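Local coordinates for CaaX farnesyltransferase beta subunit Ram1 (Aspergillus fumigatus, PDB 4MBG) that forms, with its alpha subunit, the zinc-dependent protein farnesyltransferase that transfers farnesyl from farnesyl diphosphate to protein cysteines, and is probably the subunit that binds the peptide, at the interface of chains B and A. Residues are numbered along the deposited sequence; one frame, centred on the assembly and turned at random. Chains: chain A, CaaX farnesyltransferase beta subunit Ram1; chain B, CaaX farnesyltransferase alpha subunit Ram2.

Contact 1: the interface of chains B and A. Residues chain B 159, 161, 198; chain A 309, 311, 314, 359.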
ATOM      1  N   LYS B 159      16.452   2.745   1.701  1.00  1.73           N
ATOM      2  CA  LYS B 159      15.078   2.565   2.176  1.00  1.97           C
ATOM      3  C   LYS B 159      14.318   1.499   1.372  1.00  2.33           C
ATOM      4  O   LYS B 159      13.089   1.406   1.474  1.00  2.95           O
ATOM      5  CB  LYS B 159      14.325   3.924   2.130  1.00  2.08           C
ATOM      6  CG  LYS B 159      15.047   4.967   3.000  1.00  2.51           C
ATOM      7  CD  LYS B 159      14.298   6.309   3.046  1.00  2.61           C
ATOM      8  CE  LYS B 159      15.071   7.327   3.879  1.00  3.26           C
ATOM      9  NZ  LYS B 159      14.193   8.583   4.018  1.00  4.56           N
ATOM     10  N   TYR B 161      12.179  -1.106   0.198  1.00  2.11           N
ATOM     11  CA  TYR B 161      11.186  -1.795   1.040  1.00  1.82           C
ATOM     12  C   TYR B 161      11.342  -3.302   0.963  0.93  1.57           C
ATOM     13  O   TYR B 161      11.237  -3.989   1.997  1.00  1.97           O
ATOM     14  CB  TYR B 161       9.763  -1.394   0.643  1.00  1.66           C
ATOM     15  CG  TYR B 161       8.725  -1.709   1.692  1.00  2.09           C
ATOM     16  CD1 TYR B 161       8.158  -2.988   1.772  1.00  2.34           C
ATOM     17  CD2 TYR B 161       8.315  -0.732   2.614  1.00  2.09           C
ATOM     18  CE1 TYR B 161       7.220  -3.298   2.745  1.00  1.74           C
ATOM     19  CE2 TYR B 161       7.371  -1.017   3.579  1.00  2.04           C
ATOM     20  CZ  TYR B 161       6.820  -2.308   3.639  0.96  1.79           C
ATOM     21  OH  TYR B 161       5.880  -2.597   4.616  1.00  2.10           O
ATOM     22  N   SER B 198      13.288   3.301   7.769  1.00  0.95           N
ATOM     23  CA  SER B 198      13.368   1.842   7.585  1.00  1.73           C
ATOM     24  C   SER B 198      14.343   1.205   8.582  1.00  2.13           C
ATOM     25  O   SER B 198      14.114   0.109   9.098  1.00  1.94           O
ATOM     26  CB  SER B 198      13.811   1.506   6.146  1.00  1.73           C
ATOM     27  OG  SER B 198      12.884   2.060   5.195  1.00  2.00           O
TER
ATOM     28  N   GLU A 309       7.792  -2.279   7.536  1.00  0.84           N
ATOM     29  CA  GLU A 309       7.599  -0.871   7.868  1.00  1.02           C
ATOM     30  C   GLU A 309       6.170  -0.410   7.523  0.84  1.02           C
ATOM     31  O   GLU A 309       5.649  -0.762   6.468  1.00  1.09           O
ATOM     32  CB  GLU A 309       8.611  -0.054   7.057  1.00  1.62           C
ATOM     33  CG  GLU A 309       8.549   1.456   7.303  1.00  1.56           C
ATOM     34  CD  GLU A 309       9.610   2.205   6.468  0.91  1.69           C
ATOM     35  OE1 GLU A 309      10.232   1.582   5.573  1.00  2.56           O
ATOM     36  OE2 GLU A 309       9.798   3.417   6.684  1.00  1.62           O
ATOM     37  N   HIS A 311       3.169   1.408   5.967  1.00  1.22           N
ATOM     38  CA  HIS A 311       3.130   2.037   4.644  1.00  1.48           C
ATOM     39  C   HIS A 311       1.687   2.283   4.229  1.00  1.50           C
ATOM     40  O   HIS A 311       0.828   1.408   4.393  1.00  2.21           O
ATOM     41  CB  HIS A 311       3.800   1.144   3.601  1.00  2.20           C
ATOM     42  CG  HIS A 311       4.151   1.865   2.333  0.92  2.47           C
ATOM     43  ND1 HIS A 311       3.207   2.239   1.396  1.00  2.34           N
ATOM     44  CD2 HIS A 311       5.343   2.325   1.876  1.00  2.81           C
ATOM     45  CE1 HIS A 311       3.808   2.879   0.403  0.92  2.32           C
ATOM     46  NE2 HIS A 311       5.103   2.949   0.674  1.00  2.26           N
ATOM     47  N   TYR A 314      -0.349  -0.418   2.237  1.00  3.00           N
ATOM     48  CA  TYR A 314      -0.766  -1.573   3.018  1.00  2.34           C
ATOM     49  C   TYR A 314      -1.804  -1.207   4.081  0.87  2.08           C
ATOM     50  O   TYR A 314      -2.647  -2.010   4.448  1.00  2.81           O
ATOM     51  CB  TYR A 314       0.474  -2.218   3.640  1.00  1.55           C
ATOM     52  CG  TYR A 314       1.427  -2.777   2.604  0.91  1.98           C
ATOM     53  CD1 TYR A 314       0.984  -3.636   1.590  1.00  2.98           C
ATOM     54  CD2 TYR A 314       2.784  -2.465   2.641  1.00  1.92           C
ATOM     55  CE1 TYR A 314       1.895  -4.172   0.651  1.00  3.91           C
ATOM     56  CE2 TYR A 314       3.684  -3.000   1.720  1.00  2.01           C
ATOM     57  CZ  TYR A 314       3.227  -3.824   0.712  0.92  3.67           C
ATOM     58  OH  TYR A 314       4.130  -4.350  -0.193  1.00  6.00           O
ATOM     59  N   ARG A 359       5.226   6.625   3.625  1.00  1.43           N
ATOM     60  CA  ARG A 359       5.860   6.212   4.882  1.00  1.31           C
ATOM     61  C   ARG A 359       6.690   7.343   5.450  1.00  1.46           C
ATOM     62  O   ARG A 359       7.061   8.292   4.737  1.00  1.43           O
ATOM     63  CB  ARG A 359       6.686   4.938   4.712  1.00  1.87           C
ATOM     64  CG  ARG A 359       7.523   4.902   3.417  1.00  2.08           C
ATOM     65  CD  ARG A 359       8.377   3.599   3.404  1.00  1.09           C
ATOM     66  NE  ARG A 359       8.917   3.352   2.060  1.00  1.86           N
ATOM     67  CZ  ARG A 359      10.039   2.678   1.820  0.91  1.15           C
ATOM     68  NH1 ARG A 359      10.759   2.189   2.830  1.00  0.56           N
ATOM     69  NH2 ARG A 359      10.465   2.537   0.563  1.00  2.15           N
TER
HETATM   70  O   HOH W   1      11.714   4.618   5.061  1.00  1.81           O
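B:Tyr161 and B:Ser198 meet A:Glu309 and A:Arg359 where the helical-repeat alpha subunit of the prenyltransferase family packs on loops and the start of helix 312-323 of the beta subunit's alpha-alpha toroid, the subunit interface of this heterodimer. Hydrogen bonds to backbone carbonyls run both ways across it. The phenol OH of B:Tyr161 donates to the backbone O of A:Glu309 at 2.6 Å, in the carbonyl plane and on a lone pair. In return the guanidinium of A:Arg359 reaches the backbone O of B:Lys159 end-on, NH1 at 2.8 Å and NH2 at 3.0 Å; two N-H groups converge on one acceptor close to the guanidinium plane, and both bonds are bent, 147° and 137° at the hydrogen.

The charged and polar cluster centres on the carboxylate of A:Glu309, whose extended chain, CG anti to the backbone N, carries it out to B:Ser198. Its OE1 takes a hydrogen bond from OG of B:Ser198 at 2.7 Å and a same-chain salt bridge from NH1 of A:Arg359 at 2.9 Å. Both arrive on the syn side but from opposite faces of the carboxylate plane, which should restrain its rotation and may stabilise its negative charge. A water links the other oxygen, OE2, back to B:Ser198 OG, 2.8 Å from each.

Packing completes the contact around the ring of B:Tyr161. Its CD2 edge lies under one face of the A:Arg359 guanidinium, off toward the rim, with the two planes 80° apart, an edge-to-face meeting rather than a stack. On the same edge, CE2 packs against CB of A:Glu309 at 3.8 Å; on the opposite edge CE1 touches CE2 of A:Tyr314 at 3.7 Å.

Contact 2: the interface of chains B and A. Residues chain B 92, 127, 131; chain A 246-248.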
ATOM      1  N   ILE B  92       8.837 -18.337 -10.172  1.00  7.30           N
ATOM      2  CA  ILE B  92       8.258 -19.447  -9.424  1.00  8.10           C
ATOM      3  C   ILE B  92       8.584 -20.807 -10.063  0.91  7.91           C
ATOM      4  O   ILE B  92       8.931 -21.762  -9.371  1.00  8.21           O
ATOM      5  CB  ILE B  92       6.746 -19.228  -9.237  1.00  9.18           C
ATOM      6  CG1 ILE B  92       6.581 -17.954  -8.396  1.00 10.87           C
ATOM      7  CG2 ILE B  92       6.094 -20.447  -8.567  1.00  9.47           C
ATOM      8  CD1 ILE B  92       5.226 -17.542  -8.220  0.84 10.74           C
ATOM      9  N   HIS B 127      11.583 -12.066  -3.211  0.96  4.12           N
ATOM     10  CA  HIS B 127      10.799 -13.228  -2.799  1.00  3.61           C
ATOM     11  C   HIS B 127      11.538 -14.529  -3.149  1.00  3.77           C
ATOM     12  O   HIS B 127      11.579 -15.476  -2.357  1.00  3.37           O
ATOM     13  CB  HIS B 127       9.417 -13.256  -3.443  0.98  4.83           C
ATOM     14  CG  HIS B 127       8.629 -14.474  -3.057  1.00  6.20           C
ATOM     15  ND1 HIS B 127       8.214 -14.703  -1.763  1.00  6.29           N
ATOM     16  CD2 HIS B 127       8.241 -15.556  -3.778  1.00  7.00           C
ATOM     17  CE1 HIS B 127       7.593 -15.871  -1.703  1.00  6.93           C
ATOM     18  NE2 HIS B 127       7.587 -16.405  -2.913  0.96  7.51           N
ATOM     19  N   VAL B 131      12.650 -17.715  -0.745  1.00  4.13           N
ATOM     20  CA  VAL B 131      12.286 -19.102  -1.067  0.98  5.19           C
ATOM     21  C   VAL B 131      13.512 -20.001  -1.025  0.91  5.56           C
ATOM     22  O   VAL B 131      13.457 -21.080  -0.451  0.91  5.63           O
ATOM     23  CB  VAL B 131      11.545 -19.219  -2.438  1.00  5.64           C
ATOM     24  CG1 VAL B 131      11.382 -20.703  -2.879  1.00  6.74           C
ATOM     25  CG2 VAL B 131      10.176 -18.514  -2.369  1.00  4.85           C
TER
ATOM     26  N   GLY A 246       3.166 -20.352  -4.592  1.00  7.09           N
ATOM     27  CA  GLY A 246       4.611 -20.213  -4.533  1.00  7.47           C
ATOM     28  C   GLY A 246       5.063 -18.767  -4.441  0.93  7.24           C
ATOM     29  O   GLY A 246       6.265 -18.498  -4.418  1.00  8.84           O
ATOM     30  N   GLY A 247       4.105 -17.844  -4.407  1.00  4.88           N
ATOM     31  CA  GLY A 247       4.395 -16.406  -4.341  1.00  4.75           C
ATOM     32  C   GLY A 247       4.383 -15.807  -2.933  1.00  4.51           C
ATOM     33  O   GLY A 247       4.174 -16.521  -1.923  1.00  4.48           O
ATOM     34  N   GLU A 248       4.609 -14.494  -2.855  1.00  3.62           N
ATOM     35  CA  GLU A 248       4.715 -13.831  -1.568  1.00  4.50           C
ATOM     36  C   GLU A 248       3.366 -13.750  -0.822  0.94  3.51           C
ATOM     37  O   GLU A 248       2.301 -13.684  -1.431  1.00  3.67           O
ATOM     38  CB  GLU A 248       5.262 -12.404  -1.741  1.00  6.58           C
ATOM     39  CG  GLU A 248       4.399 -11.519  -2.658  1.00  7.64           C
ATOM     40  CD  GLU A 248       4.818 -11.530  -4.147  0.74  7.71           C
ATOM     41  OE1 GLU A 248       5.282 -12.559  -4.659  1.00  7.97           O
ATOM     42  OE2 GLU A 248       4.655 -10.492  -4.823  0.75  7.71           O
TER
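The imidazole of B:His127 points its NE2 edge at A:Gly246 and lays one face over the A:Gly247–A:Glu248 peptide, joining a helix of the alpha subunit's helical repeats (124-133) to a loop of the beta subunit's toroid. CG of this histidine is anti to the backbone N (chi1 178°), which sends the ring away from its helix toward chain A.

The close part of the contact is made by the ring itself, with 61 Å² of B:His127 hidden by the partner. NE2 donates to the backbone O of A:Gly246 at 2.9 Å, with 153° at the hydrogen. The acceptor is close to the ring plane, whereas the donor is tilted 28° from the carbonyl plane, so the bond follows the imidazole more closely than the peptide. Because a carbonyl oxygen can only accept, the bond implies a hydrogen on NE2; the charge of the ring is not seen. On the covered face, the backbone N of A:Glu248 is 3.4 Å above the ring plane of B:His127, toward the rim, and CE1 of B:His127 is 3.5 Å from CA of A:Glu248.

Looser contacts flank the ring. B:Ile92, from helix 88-100, reaches A:Gly246 with its CD1 tip at 4.0 Å from the carbonyl carbon. The bent A:Glu248 side chain holds its carboxylate turned obliquely to the imidazole without a salt bridge, its OE1 lying 4.6 Å from ND1 of B:His127.

Contacts 1 and 2 lie about 20 Å apart, measured between the centres of their C-alpha atoms, along the same alpha–beta interface. They share no residue or helix: on chain B, contact 2 uses helices 88-100 and 124-133, whereas contact 1 uses the starts of helices 161-174 and 197-208 and the loop before the first. On chain A, contact 2 rests on the loop before helix 251-263, and contact 1 on two loops and helix 312-323. Every second helix along this stretch of the alpha subunit thus engages the beta subunit in these contacts, probably fixing the relative orientation of the two subunits.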